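Local coordinates for putative lipoprotein YcdA (Bacillus subtilis subsp. subtilis str. 168, PDB 4R4G) that is of unknown function but, as a putative lipoprotein, is probably held at the cell membrane through a lipid-modified end, at residues G160-D165 / A172-I177; G188-S193 / K203-I208; K257-K262 / V272-Q277. One frame throughout, in Å; residues are numbered along the deposited sequence. Where two conformers were deposited one is given.

Contact 1: G160-D165 / A172-I177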
ATOM      1  N   GLY A 160      14.114   7.950  12.267  1.00 70.05           N
ATOM      2  CA  GLY A 160      14.674   7.624  13.577  1.00 71.70           C
ATOM      3  C   GLY A 160      13.628   7.688  14.680  1.00 80.18           C
ATOM      4  O   GLY A 160      13.962   7.630  15.858  1.00 82.90           O
ATOM      5  N   LYS A 161      12.350   7.807  14.304  1.00 78.13           N
ATOM      6  CA  LYS A 161      11.212   7.910  15.202  1.00 79.99           C
ATOM      7  C   LYS A 161      10.954   6.579  15.902  1.00 87.22           C
ATOM      8  O   LYS A 161      11.286   5.514  15.373  1.00 85.07           O
ATOM      9  CB  LYS A 161       9.967   8.346  14.394  1.00 81.31           C
ATOM     10  CG  LYS A 161       8.921   9.145  15.173  1.00 97.43           C
ATOM     11  CD  LYS A 161       7.816   9.686  14.250  1.00108.63           C
ATOM     12  CE  LYS A 161       6.562  10.103  14.995  1.00126.09           C
ATOM     13  NZ  LYS A 161       5.369  10.188  14.100  1.00135.58           N
ATOM     14  N   ASP A 162      10.387   6.656  17.113  1.00 88.93           N
ATOM     15  CA  ASP A 162       9.943   5.502  17.885  1.00 91.86           C
ATOM     16  C   ASP A 162       8.582   5.051  17.329  1.00 96.92           C
ATOM     17  O   ASP A 162       7.881   5.853  16.689  1.00 96.37           O
ATOM     18  CB  ASP A 162       9.854   5.851  19.381  1.00 97.20           C
ATOM     19  CG  ASP A 162      11.092   5.484  20.177  1.00112.69           C
ATOM     20  OD1 ASP A 162      11.682   4.406  19.896  1.00114.34           O
ATOM     21  OD2 ASP A 162      11.442   6.244  21.127  1.00118.54           O
ATOM     22  N   ASN A 163       8.223   3.777  17.521  1.00 93.74           N
ATOM     23  CA  ASN A 163       6.961   3.250  17.011  1.00 92.83           C
ATOM     24  C   ASN A 163       6.710   1.927  17.677  1.00 99.88           C
ATOM     25  O   ASN A 163       7.224   0.908  17.216  1.00 99.91           O
ATOM     26  CB  ASN A 163       7.022   3.106  15.477  1.00 89.26           C
ATOM     27  CG  ASN A 163       5.725   3.387  14.760  1.00112.98           C
ATOM     28  OD1 ASN A 163       4.702   2.708  14.946  1.00107.29           O
ATOM     29  ND2 ASN A 163       5.770   4.352  13.858  1.00102.43           N
ATOM     30  N   ALA A 164       5.957   1.925  18.787  1.00 99.35           N
ATOM     31  CA  ALA A 164       5.680   0.689  19.532  1.00102.30           C
ATOM     32  C   ALA A 164       4.859  -0.294  18.696  1.00105.21           C
ATOM     33  O   ALA A 164       4.851  -1.503  18.953  1.00106.79           O
ATOM     34  CB  ALA A 164       4.959   1.010  20.824  1.00106.61           C
ATOM     35  N   ASP A 165       4.215   0.237  17.662  1.00 98.49           N
ATOM     36  CA  ASP A 165       3.417  -0.536  16.742  1.00 97.22           C
ATOM     37  C   ASP A 165       4.264  -1.335  15.745  1.00 95.04           C
ATOM     38  O   ASP A 165       3.769  -2.340  15.239  1.00 95.80           O
ATOM     39  CB  ASP A 165       2.477   0.405  15.978  1.00 98.33           C
ATOM     40  CG  ASP A 165       1.181   0.754  16.689  1.00118.04           C
ATOM     41  OD1 ASP A 165       0.997   0.312  17.857  1.00123.26           O
ATOM     42  OD2 ASP A 165       0.345   1.463  16.081  1.00123.31           O
ATOM     43  N   ALA A 172       8.884  -7.759  11.849  1.00 86.89           N
ATOM     44  CA  ALA A 172      10.346  -7.588  11.873  1.00 86.15           C
ATOM     45  C   ALA A 172      10.763  -7.005  13.207  1.00 92.78           C
ATOM     46  O   ALA A 172       9.908  -6.449  13.889  1.00 93.59           O
ATOM     47  CB  ALA A 172      10.777  -6.660  10.738  1.00 83.28           C
ATOM     48  N   ASN A 173      12.046  -7.111  13.600  1.00 90.86           N
ATOM     49  CA  ASN A 173      12.452  -6.477  14.852  1.00 91.73           C
ATOM     50  C   ASN A 173      13.232  -5.221  14.504  1.00 93.05           C
ATOM     51  O   ASN A 173      14.170  -5.278  13.700  1.00 91.66           O
ATOM     52  CB  ASN A 173      13.181  -7.425  15.801  1.00 98.86           C
ATOM     53  CG  ASN A 173      14.667  -7.521  15.666  1.00117.05           C
ATOM     54  OD1 ASN A 173      15.418  -6.780  16.319  1.00109.98           O
ATOM     55  ND2 ASN A 173      15.105  -8.507  14.897  1.00107.53           N
ATOM     56  N   LYS A 174      12.764  -4.066  15.031  1.00 88.71           N
ATOM     57  CA  LYS A 174      13.324  -2.762  14.701  1.00 86.31           C
ATOM     58  C   LYS A 174      14.820  -2.706  14.917  1.00 91.45           C
ATOM     59  O   LYS A 174      15.527  -2.337  13.985  1.00 91.02           O
ATOM     60  CB  LYS A 174      12.611  -1.568  15.390  1.00 88.55           C
ATOM     61  CG  LYS A 174      12.518  -1.543  16.917  1.00112.52           C
ATOM     62  CD  LYS A 174      11.527  -0.450  17.408  1.00125.46           C
ATOM     63  CE  LYS A 174      12.140   0.928  17.624  1.00136.03           C
ATOM     64  NZ  LYS A 174      11.140   1.922  18.119  1.00141.17           N
ATOM     65  N   ASN A 175      15.312  -3.141  16.079  1.00 89.31           N
ATOM     66  CA  ASN A 175      16.733  -3.056  16.428  1.00 89.41           C
ATOM     67  C   ASN A 175      17.631  -3.654  15.343  1.00 91.50           C
ATOM     68  O   ASN A 175      18.546  -2.974  14.898  1.00 90.15           O
ATOM     69  CB  ASN A 175      17.000  -3.692  17.783  1.00 94.32           C
ATOM     70  CG  ASN A 175      16.037  -3.204  18.833  1.00127.94           C
ATOM     71  OD1 ASN A 175      16.202  -2.110  19.385  1.00113.87           O
ATOM     72  ND2 ASN A 175      14.945  -3.954  19.040  1.00129.19           N
ATOM     73  N   GLU A 176      17.319  -4.852  14.853  1.00 88.80           N
ATOM     74  CA  GLU A 176      18.105  -5.519  13.815  1.00 89.32           C
ATOM     75  C   GLU A 176      18.026  -4.813  12.453  1.00 91.76           C
ATOM     76  O   GLU A 176      19.071  -4.594  11.845  1.00 90.94           O
ATOM     77  CB  GLU A 176      17.655  -6.979  13.662  1.00 93.24           C
ATOM     78  CG  GLU A 176      18.716  -7.911  13.109  1.00105.28           C
ATOM     79  CD  GLU A 176      18.382  -9.379  13.263  1.00124.04           C
ATOM     80  OE1 GLU A 176      17.522  -9.878  12.496  1.00114.92           O
ATOM     81  OE2 GLU A 176      18.971 -10.025  14.160  1.00114.29           O
ATOM     82  N   ILE A 177      16.805  -4.474  11.975  1.00 87.95           N
ATOM     83  CA  ILE A 177      16.598  -3.851  10.663  1.00 85.54           C
ATOM     84  C   ILE A 177      17.208  -2.445  10.615  1.00 83.98           C
ATOM     85  O   ILE A 177      17.784  -2.093   9.588  1.00 83.28           O
ATOM     86  CB  ILE A 177      15.109  -3.886  10.211  1.00 89.01           C
ATOM     87  CG1 ILE A 177      14.965  -3.545   8.720  1.00 88.79           C
ATOM     88  CG2 ILE A 177      14.172  -3.039  11.079  1.00 89.53           C
ATOM     89  CD1 ILE A 177      13.865  -4.267   8.062  1.00 97.43           C
TER
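Asp162 and Lys174 are tied by a salt bridge in which NZ of Lys174 donates to OD1 of Asp162 over 3.1 Å, using the anti lone pair of that oxygen, the one turned away from OD2. The lysine does the reaching. Its CG lies between the backbone N and the carbonyl carbon (chi1 57°), and a bend at chi3 (-88°) turns CE and the ammonium group toward the loop. NZ also comes to 3.5 Å from the backbone N of Asn163, an approach between two donors and so not a bond. The example shows how a helix start can be joined by one side chain to the loop it faces: 160-165 links helix 145-157 to helix 165-170 in the C-terminal domain, and Lys174 begins helix 174-192. That start is fixed by a classic N-cap. Asn173 OD1 accepts from Glu176 N at 3.1 Å, with an N-H...O angle of 157° and the donor standing well above the carbonyl plane, while Ile177 N bonds to Asn173 O at 3.3 Å. The backbone N of Lys174 is engaged as well, by the carboxylate of Glu167. The lysine side chain also touches Phe166 of helix 165-170, and on the loop side Asn163 packs against Val156 of helix 145-157.

Contact 2: G188-S193 / K203-I208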
ATOM      1  N   GLY A 188      27.942   2.937   2.623  1.00103.88           N
ATOM      2  CA  GLY A 188      27.582   3.536   1.346  1.00105.08           C
ATOM      3  C   GLY A 188      27.987   4.988   1.244  1.00111.83           C
ATOM      4  O   GLY A 188      28.343   5.448   0.159  1.00112.97           O
ATOM      5  N   TYR A 189      27.941   5.717   2.381  1.00109.58           N
ATOM      6  CA  TYR A 189      28.332   7.126   2.459  1.00109.94           C
ATOM      7  C   TYR A 189      29.837   7.255   2.187  1.00116.75           C
ATOM      8  O   TYR A 189      30.236   8.059   1.341  1.00117.75           O
ATOM      9  CB  TYR A 189      27.949   7.758   3.826  1.00109.77           C
ATOM     10  CG  TYR A 189      28.421   9.192   3.962  1.00112.60           C
ATOM     11  CD1 TYR A 189      27.650  10.250   3.488  1.00114.25           C
ATOM     12  CD2 TYR A 189      29.670   9.489   4.505  1.00114.28           C
ATOM     13  CE1 TYR A 189      28.106  11.568   3.557  1.00114.91           C
ATOM     14  CE2 TYR A 189      30.142  10.801   4.565  1.00115.30           C
ATOM     15  CZ  TYR A 189      29.353  11.838   4.096  1.00121.52           C
ATOM     16  OH  TYR A 189      29.813  13.130   4.164  1.00121.99           O
ATOM     17  N   LEU A 190      30.658   6.462   2.906  1.00114.28           N
ATOM     18  CA  LEU A 190      32.119   6.442   2.802  1.00115.89           C
ATOM     19  C   LEU A 190      32.599   6.173   1.385  1.00123.85           C
ATOM     20  O   LEU A 190      33.520   6.847   0.918  1.00125.40           O
ATOM     21  CB  LEU A 190      32.712   5.381   3.729  1.00116.30           C
ATOM     22  CG  LEU A 190      32.636   5.639   5.214  1.00119.18           C
ATOM     23  CD1 LEU A 190      33.205   4.476   5.965  1.00120.53           C
ATOM     24  CD2 LEU A 190      33.368   6.918   5.595  1.00121.37           C
ATOM     25  N   SER A 191      31.983   5.185   0.709  1.00121.71           N
ATOM     26  CA  SER A 191      32.329   4.813  -0.656  1.00124.50           C
ATOM     27  C   SER A 191      31.966   5.938  -1.629  1.00128.48           C
ATOM     28  O   SER A 191      32.806   6.301  -2.458  1.00130.45           O
ATOM     29  CB  SER A 191      31.648   3.506  -1.048  1.00129.36           C
ATOM     30  OG  SER A 191      32.251   2.416  -0.370  1.00139.75           O
ATOM     31  N   ALA A 192      30.753   6.531  -1.481  1.00122.52           N
ATOM     32  CA  ALA A 192      30.250   7.632  -2.316  1.00122.27           C
ATOM     33  C   ALA A 192      31.088   8.918  -2.167  1.00126.86           C
ATOM     34  O   ALA A 192      31.121   9.728  -3.101  1.00128.30           O
ATOM     35  CB  ALA A 192      28.794   7.926  -1.985  1.00120.36           C
ATOM     36  N   SER A 193      31.761   9.101  -1.009  1.00121.75           N
ATOM     37  CA  SER A 193      32.603  10.268  -0.747  1.00121.93           C
ATOM     38  C   SER A 193      34.107   9.884  -0.656  1.00127.93           C
ATOM     39  O   SER A 193      34.912  10.644  -0.109  1.00127.72           O
ATOM     40  CB  SER A 193      32.139  10.981   0.520  1.00122.91           C
ATOM     41  OG  SER A 193      32.306  10.163   1.665  1.00131.47           O
ATOM     42  N   LYS A 203      32.151   8.412  15.759  1.00 97.64           N
ATOM     43  CA  LYS A 203      31.150   9.359  16.260  1.00 96.02           C
ATOM     44  C   LYS A 203      30.650  10.234  15.110  1.00 95.82           C
ATOM     45  O   LYS A 203      29.447  10.447  14.996  1.00 95.67           O
ATOM     46  CB  LYS A 203      31.768  10.244  17.382  1.00 99.91           C
ATOM     47  CG  LYS A 203      30.792  11.133  18.188  1.00110.33           C
ATOM     48  CD  LYS A 203      31.513  12.321  18.876  1.00115.45           C
ATOM     49  CE  LYS A 203      30.755  12.927  20.043  1.00122.70           C
ATOM     50  NZ  LYS A 203      29.547  13.690  19.620  1.00130.08           N
ATOM     51  N   ALA A 204      31.582  10.714  14.254  1.00 88.73           N
ATOM     52  CA  ALA A 204      31.331  11.582  13.107  1.00 86.11           C
ATOM     53  C   ALA A 204      30.319  10.980  12.166  1.00 87.06           C
ATOM     54  O   ALA A 204      29.383  11.678  11.752  1.00 86.36           O
ATOM     55  CB  ALA A 204      32.626  11.842  12.359  1.00 87.20           C
ATOM     56  N   LEU A 205      30.479   9.681  11.857  1.00 81.10           N
ATOM     57  CA  LEU A 205      29.571   9.018  10.954  1.00 79.71           C
ATOM     58  C   LEU A 205      28.263   8.658  11.613  1.00 81.07           C
ATOM     59  O   LEU A 205      27.249   8.661  10.924  1.00 80.90           O
ATOM     60  CB  LEU A 205      30.203   7.813  10.294  1.00 80.99           C
ATOM     61  CG  LEU A 205      30.485   8.074   8.825  1.00 86.78           C
ATOM     62  CD1 LEU A 205      31.756   8.916   8.639  1.00 87.72           C
ATOM     63  CD2 LEU A 205      30.517   6.796   8.040  1.00 90.65           C
ATOM     64  N   ASP A 206      28.244   8.406  12.925  1.00 76.10           N
ATOM     65  CA  ASP A 206      26.972   8.125  13.603  1.00 74.92           C
ATOM     66  C   ASP A 206      26.187   9.416  13.765  1.00 74.24           C
ATOM     67  O   ASP A 206      24.962   9.399  13.665  1.00 72.18           O
ATOM     68  CB  ASP A 206      27.174   7.445  14.969  1.00 79.04           C
ATOM     69  CG  ASP A 206      27.523   5.966  14.935  1.00 98.65           C
ATOM     70  OD1 ASP A 206      27.566   5.385  13.823  1.00 99.36           O
ATOM     71  OD2 ASP A 206      27.745   5.386  16.017  1.00112.16           O
ATOM     72  N   ASN A 207      26.895  10.541  13.978  1.00 69.95           N
ATOM     73  CA  ASN A 207      26.264  11.850  14.111  1.00 69.63           C
ATOM     74  C   ASN A 207      25.650  12.279  12.782  1.00 71.64           C
ATOM     75  O   ASN A 207      24.611  12.943  12.792  1.00 71.06           O
ATOM     76  CB  ASN A 207      27.245  12.897  14.629  1.00 72.21           C
ATOM     77  CG  ASN A 207      27.340  12.958  16.136  1.00103.34           C
ATOM     78  OD1 ASN A 207      26.744  12.155  16.873  1.00 98.47           O
ATOM     79  ND2 ASN A 207      28.107  13.920  16.628  1.00 98.71           N
ATOM     80  N   ILE A 208      26.262  11.850  11.651  1.00 67.02           N
ATOM     81  CA  ILE A 208      25.785  12.116  10.293  1.00 66.11           C
ATOM     82  C   ILE A 208      24.430  11.390  10.090  1.00 69.54           C
ATOM     83  O   ILE A 208      23.455  12.022   9.684  1.00 69.91           O
ATOM     84  CB  ILE A 208      26.872  11.735   9.229  1.00 69.24           C
ATOM     85  CG1 ILE A 208      27.878  12.899   9.058  1.00 69.98           C
ATOM     86  CG2 ILE A 208      26.247  11.345   7.865  1.00 69.97           C
ATOM     87  CD1 ILE A 208      29.164  12.578   8.329  1.00 71.63           C
TER
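Leu190 meets Leu205 branch against branch: CD2 of Leu205 lies 3.7 Å from CG of Leu190 and 3.8 Å from its CD2, so one methyl of the second leucine is set against the fork of the first. Leu190 starts at a slant to the facing helix, but with CG beside the backbone N and opposite the carbonyl carbon (chi1 -70°) its isobutyl end is carried back toward Leu205. The second methyl of Leu205, CD1, adds a contact of 4.0 Å to Leu190 CD2. Next to Leu190 in the chain, Tyr189 points its side chain at the same helix and reaches Ile208, a turn on from Leu205. Its chi1 of 176° swings the ring toward helix 203-219, where CE2 and OH each lie 4.3 Å from CD1 of Ile208; the methyl approaches the ring obliquely. An alanine in place of Leu190 would probably leave CD2 of Leu205 without its apolar partner and open a gap between the two helices. No hydrogen bond crosses here, and the carbonyl of Tyr189 is bonded within its own helix end: Tyr189 O accepts from both N and OG of Ser193, each at 3.0 Å, as helix 174-192 gives way to the loop. A tetraethylene glycol, probably from the crystallisation liquor, lies about 4 Å from the tyrosine side chain. The pairing joins consecutive helices 174-192 and 203-219 of the C-terminal domain; Tyr199 of the loop between them touches both leucines, while Leu276 of helix 268-283 packs on Tyr189 and Ile208.

Contact 3: K257-K262 / V272-Q277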
ATOM      1  N   LYS A 257      35.624  26.692   4.581  1.00111.66           N
ATOM      2  CA  LYS A 257      36.390  27.913   4.291  1.00114.70           C
ATOM      3  C   LYS A 257      36.495  28.774   5.556  1.00121.29           C
ATOM      4  O   LYS A 257      37.585  29.236   5.885  1.00122.54           O
ATOM      5  CB  LYS A 257      35.762  28.720   3.140  1.00118.69           C
ATOM      6  CG  LYS A 257      36.000  28.151   1.742  1.00123.76           C
ATOM      7  CD  LYS A 257      35.345  29.034   0.685  1.00133.83           C
ATOM      8  CE  LYS A 257      35.109  28.324  -0.624  1.00136.83           C
ATOM      9  NZ  LYS A 257      34.217  29.109  -1.520  1.00139.66           N
ATOM     10  N   ASP A 258      35.376  28.912   6.299  1.00118.91           N
ATOM     11  CA  ASP A 258      35.262  29.648   7.563  1.00120.37           C
ATOM     12  C   ASP A 258      36.201  29.069   8.642  1.00124.17           C
ATOM     13  O   ASP A 258      36.540  29.791   9.573  1.00124.87           O
ATOM     14  CB  ASP A 258      33.800  29.629   8.058  1.00122.11           C
ATOM     15  CG  ASP A 258      33.438  30.758   9.004  1.00138.40           C
ATOM     16  OD1 ASP A 258      33.932  30.753  10.154  1.00140.68           O
ATOM     17  OD2 ASP A 258      32.632  31.623   8.610  1.00145.04           O
ATOM     18  N   TYR A 259      36.619  27.776   8.500  1.00119.71           N
ATOM     19  CA  TYR A 259      37.550  27.021   9.367  1.00117.92           C
ATOM     20  C   TYR A 259      39.027  27.201   8.919  1.00123.82           C
ATOM     21  O   TYR A 259      39.945  26.992   9.721  1.00122.19           O
ATOM     22  CB  TYR A 259      37.159  25.536   9.359  1.00115.78           C
ATOM     23  CG  TYR A 259      38.114  24.580  10.041  1.00115.21           C
ATOM     24  CD1 TYR A 259      38.144  24.465  11.429  1.00116.38           C
ATOM     25  CD2 TYR A 259      38.922  23.723   9.299  1.00115.36           C
ATOM     26  CE1 TYR A 259      38.989  23.554  12.061  1.00116.44           C
ATOM     27  CE2 TYR A 259      39.765  22.802   9.920  1.00115.28           C
ATOM     28  CZ  TYR A 259      39.793  22.718  11.302  1.00122.36           C
ATOM     29  OH  TYR A 259      40.615  21.805  11.921  1.00122.37           O
ATOM     30  N   TYR A 260      39.239  27.546   7.628  1.00124.02           N
ATOM     31  CA  TYR A 260      40.548  27.859   7.046  1.00126.34           C
ATOM     32  C   TYR A 260      40.849  29.340   7.339  1.00134.23           C
ATOM     33  O   TYR A 260      42.007  29.662   7.629  1.00134.67           O
ATOM     34  CB  TYR A 260      40.617  27.532   5.537  1.00128.56           C
ATOM     35  CG  TYR A 260      40.997  26.097   5.220  1.00128.16           C
ATOM     36  CD1 TYR A 260      42.208  25.560   5.656  1.00129.89           C
ATOM     37  CD2 TYR A 260      40.177  25.297   4.426  1.00127.55           C
ATOM     38  CE1 TYR A 260      42.570  24.246   5.352  1.00129.38           C
ATOM     39  CE2 TYR A 260      40.530  23.982   4.115  1.00126.92           C
ATOM     40  CZ  TYR A 260      41.725  23.459   4.585  1.00133.23           C
ATOM     41  OH  TYR A 260      42.086  22.171   4.271  1.00131.55           O
ATOM     42  N   SER A 261      39.782  30.224   7.302  1.00132.90           N
ATOM     43  CA  SER A 261      39.868  31.661   7.620  0.50135.78           C
ATOM     44  C   SER A 261      40.194  31.847   9.116  1.00140.06           C
ATOM     45  O   SER A 261      40.691  32.910   9.518  1.00142.47           O
ATOM     46  CB  SER A 261      38.573  32.386   7.254  0.50139.77           C
ATOM     47  OG  SER A 261      38.530  32.747   5.882  0.50146.91           O
ATOM     48  N   LYS A 262      39.937  30.785   9.931  1.00134.41           N
ATOM     49  CA  LYS A 262      40.203  30.657  11.365  1.00134.17           C
ATOM     50  C   LYS A 262      41.674  30.197  11.551  1.00140.59           C
ATOM     51  O   LYS A 262      42.553  31.001  11.898  1.00142.06           O
ATOM     52  CB  LYS A 262      39.237  29.612  11.997  1.00133.91           C
ATOM     53  CG  LYS A 262      37.866  30.089  12.475  1.00142.57           C
ATOM     54  CD  LYS A 262      37.113  28.948  13.214  1.00140.91           C
ATOM     55  CE  LYS A 262      35.951  28.331  12.450  1.00135.45           C
ATOM     56  NZ  LYS A 262      35.647  26.941  12.904  1.00128.61           N
ATOM     57  N   VAL A 272      38.796  17.722   6.834  1.00103.57           N
ATOM     58  CA  VAL A 272      37.870  16.640   6.467  1.00101.43           C
ATOM     59  C   VAL A 272      37.032  16.277   7.696  1.00100.31           C
ATOM     60  O   VAL A 272      35.809  16.237   7.602  1.00 98.93           O
ATOM     61  CB  VAL A 272      38.599  15.406   5.858  1.00106.53           C
ATOM     62  CG1 VAL A 272      37.779  14.119   6.014  1.00105.51           C
ATOM     63  CG2 VAL A 272      38.927  15.644   4.391  1.00108.23           C
ATOM     64  N   LYS A 273      37.693  16.061   8.848  1.00 94.61           N
ATOM     65  CA  LYS A 273      37.040  15.715  10.106  1.00 92.46           C
ATOM     66  C   LYS A 273      36.042  16.806  10.518  1.00 93.13           C
ATOM     67  O   LYS A 273      34.911  16.470  10.880  1.00 93.37           O
ATOM     68  CB  LYS A 273      38.076  15.429  11.209  1.00 95.84           C
ATOM     69  CG  LYS A 273      38.514  13.957  11.176  1.00116.22           C
ATOM     70  CD  LYS A 273      39.912  13.687  11.725  1.00126.36           C
ATOM     71  CE  LYS A 273      40.263  12.220  11.592  1.00135.69           C
ATOM     72  NZ  LYS A 273      41.442  11.846  12.416  1.00144.80           N
ATOM     73  N   TYR A 274      36.410  18.093  10.354  1.00 86.42           N
ATOM     74  CA  TYR A 274      35.528  19.215  10.666  1.00 84.45           C
ATOM     75  C   TYR A 274      34.320  19.228   9.728  1.00 87.17           C
ATOM     76  O   TYR A 274      33.206  19.522  10.173  1.00 87.54           O
ATOM     77  CB  TYR A 274      36.288  20.547  10.597  1.00 86.05           C
ATOM     78  CG  TYR A 274      35.413  21.765  10.814  1.00 88.19           C
ATOM     79  CD1 TYR A 274      34.992  22.129  12.092  1.00 90.15           C
ATOM     80  CD2 TYR A 274      35.010  22.559   9.745  1.00 89.89           C
ATOM     81  CE1 TYR A 274      34.181  23.248  12.297  1.00 91.63           C
ATOM     82  CE2 TYR A 274      34.202  23.679   9.937  1.00 92.04           C
ATOM     83  CZ  TYR A 274      33.806  24.033  11.217  1.00 99.91           C
ATOM     84  OH  TYR A 274      33.005  25.138  11.399  1.00104.04           O
ATOM     85  N   ALA A 275      34.533  18.922   8.431  1.00 81.79           N
ATOM     86  CA  ALA A 275      33.453  18.894   7.454  1.00 80.24           C
ATOM     87  C   ALA A 275      32.417  17.839   7.856  1.00 84.46           C
ATOM     88  O   ALA A 275      31.229  18.122   7.824  1.00 84.43           O
ATOM     89  CB  ALA A 275      34.004  18.610   6.070  1.00 81.36           C
ATOM     90  N   LEU A 276      32.870  16.662   8.324  1.00 80.51           N
ATOM     91  CA  LEU A 276      31.996  15.573   8.753  1.00 79.22           C
ATOM     92  C   LEU A 276      31.232  15.935  10.042  1.00 81.61           C
ATOM     93  O   LEU A 276      30.197  15.314  10.347  1.00 81.08           O
ATOM     94  CB  LEU A 276      32.822  14.279   8.954  1.00 79.31           C
ATOM     95  CG  LEU A 276      33.527  13.704   7.713  1.00 84.14           C
ATOM     96  CD1 LEU A 276      34.604  12.755   8.102  1.00 84.95           C
ATOM     97  CD2 LEU A 276      32.554  13.037   6.748  1.00 83.84           C
ATOM     98  N   GLN A 277      31.756  16.925  10.792  1.00 76.54           N
ATOM     99  CA  GLN A 277      31.166  17.421  12.029  1.00 76.52           C
ATOM    100  C   GLN A 277      30.038  18.425  11.754  1.00 82.55           C
ATOM    101  O   GLN A 277      29.012  18.367  12.436  1.00 81.55           O
ATOM    102  CB  GLN A 277      32.226  18.082  12.920  1.00 78.80           C
ATOM    103  CG  GLN A 277      33.149  17.122  13.656  1.00 99.32           C
ATOM    104  CD  GLN A 277      34.346  17.827  14.268  1.00124.50           C
ATOM    105  OE1 GLN A 277      34.270  18.980  14.737  1.00120.94           O
ATOM    106  NE2 GLN A 277      35.485  17.134  14.285  1.00116.23           N
TER
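Tyr259 lays its ring over that of Tyr274 in an offset stack, the centroids 4.4 Å apart and the planes only 10° from parallel. The two phenols run past each other in opposite directions, so that the hydroxyls point to opposite ends of the pair. The overlap is uneven. CB of Tyr274 sits over the face of the Tyr259 ring, 4.1 Å from its centroid and close to the ring normal, a CH-pi contact, while CB of Tyr259 stands beside the rim of the other ring, nearest CE2 of Tyr274 at 3.5 Å. Atom CD1 of Tyr259 stands 3.8 Å above the plane of the Tyr274 ring, near its centre. Both residues have CG anti to the backbone N (chi1 172° for Tyr259 and 176° for Tyr274), which stretches the rings out between the two backbones. Lys262 comes from the side, crossing the Tyr274 side chain at about a right angle; its chain bends at chi3 and brings NZ to 3.5 Å from OH of Tyr274. This ammonium group lies in the plane of the Tyr259 ring, at its edge, and approaches the Tyr274 ring obliquely. It makes no hydrogen bond to the hydroxyl. The two tyrosines bury most of the surface between the segments. Such a stack is a plain case of aromatic packing between two consecutive helices of the C-terminal domain, 248-260 and 268-283, and the pair lies where the first of them is ending. Further back along helix 248-260, Ile252 and Val256 pack on Ala275, and Lys255 touches Tyr274. Beyond helix 268-283, Tyr199 from the loop between helices 174-192 and 203-219 packs on Val272, Lys273 and Leu276.

All three contacts belong to the helical part of the C-terminal domain, yet each rests on different chemistry. Contact 2 is buried and purely apolar across its interface, whereas contacts 1 and 3 lie at the surface, the first held by a single ion pair and the third by aromatic stacking. Contacts 1 and 2 share helix 174-192, one near its start and the other at its end, their centres 22 Å apart and without touching. Contacts 2 and 3 do touch: Leu276 is the residue of 272-277 where they meet, packing on Ala204 as well and joining helix 268-283 to helices 174-192 and 203-219. Contact 1 stays about 18 Å from contact 3 at the nearest atoms.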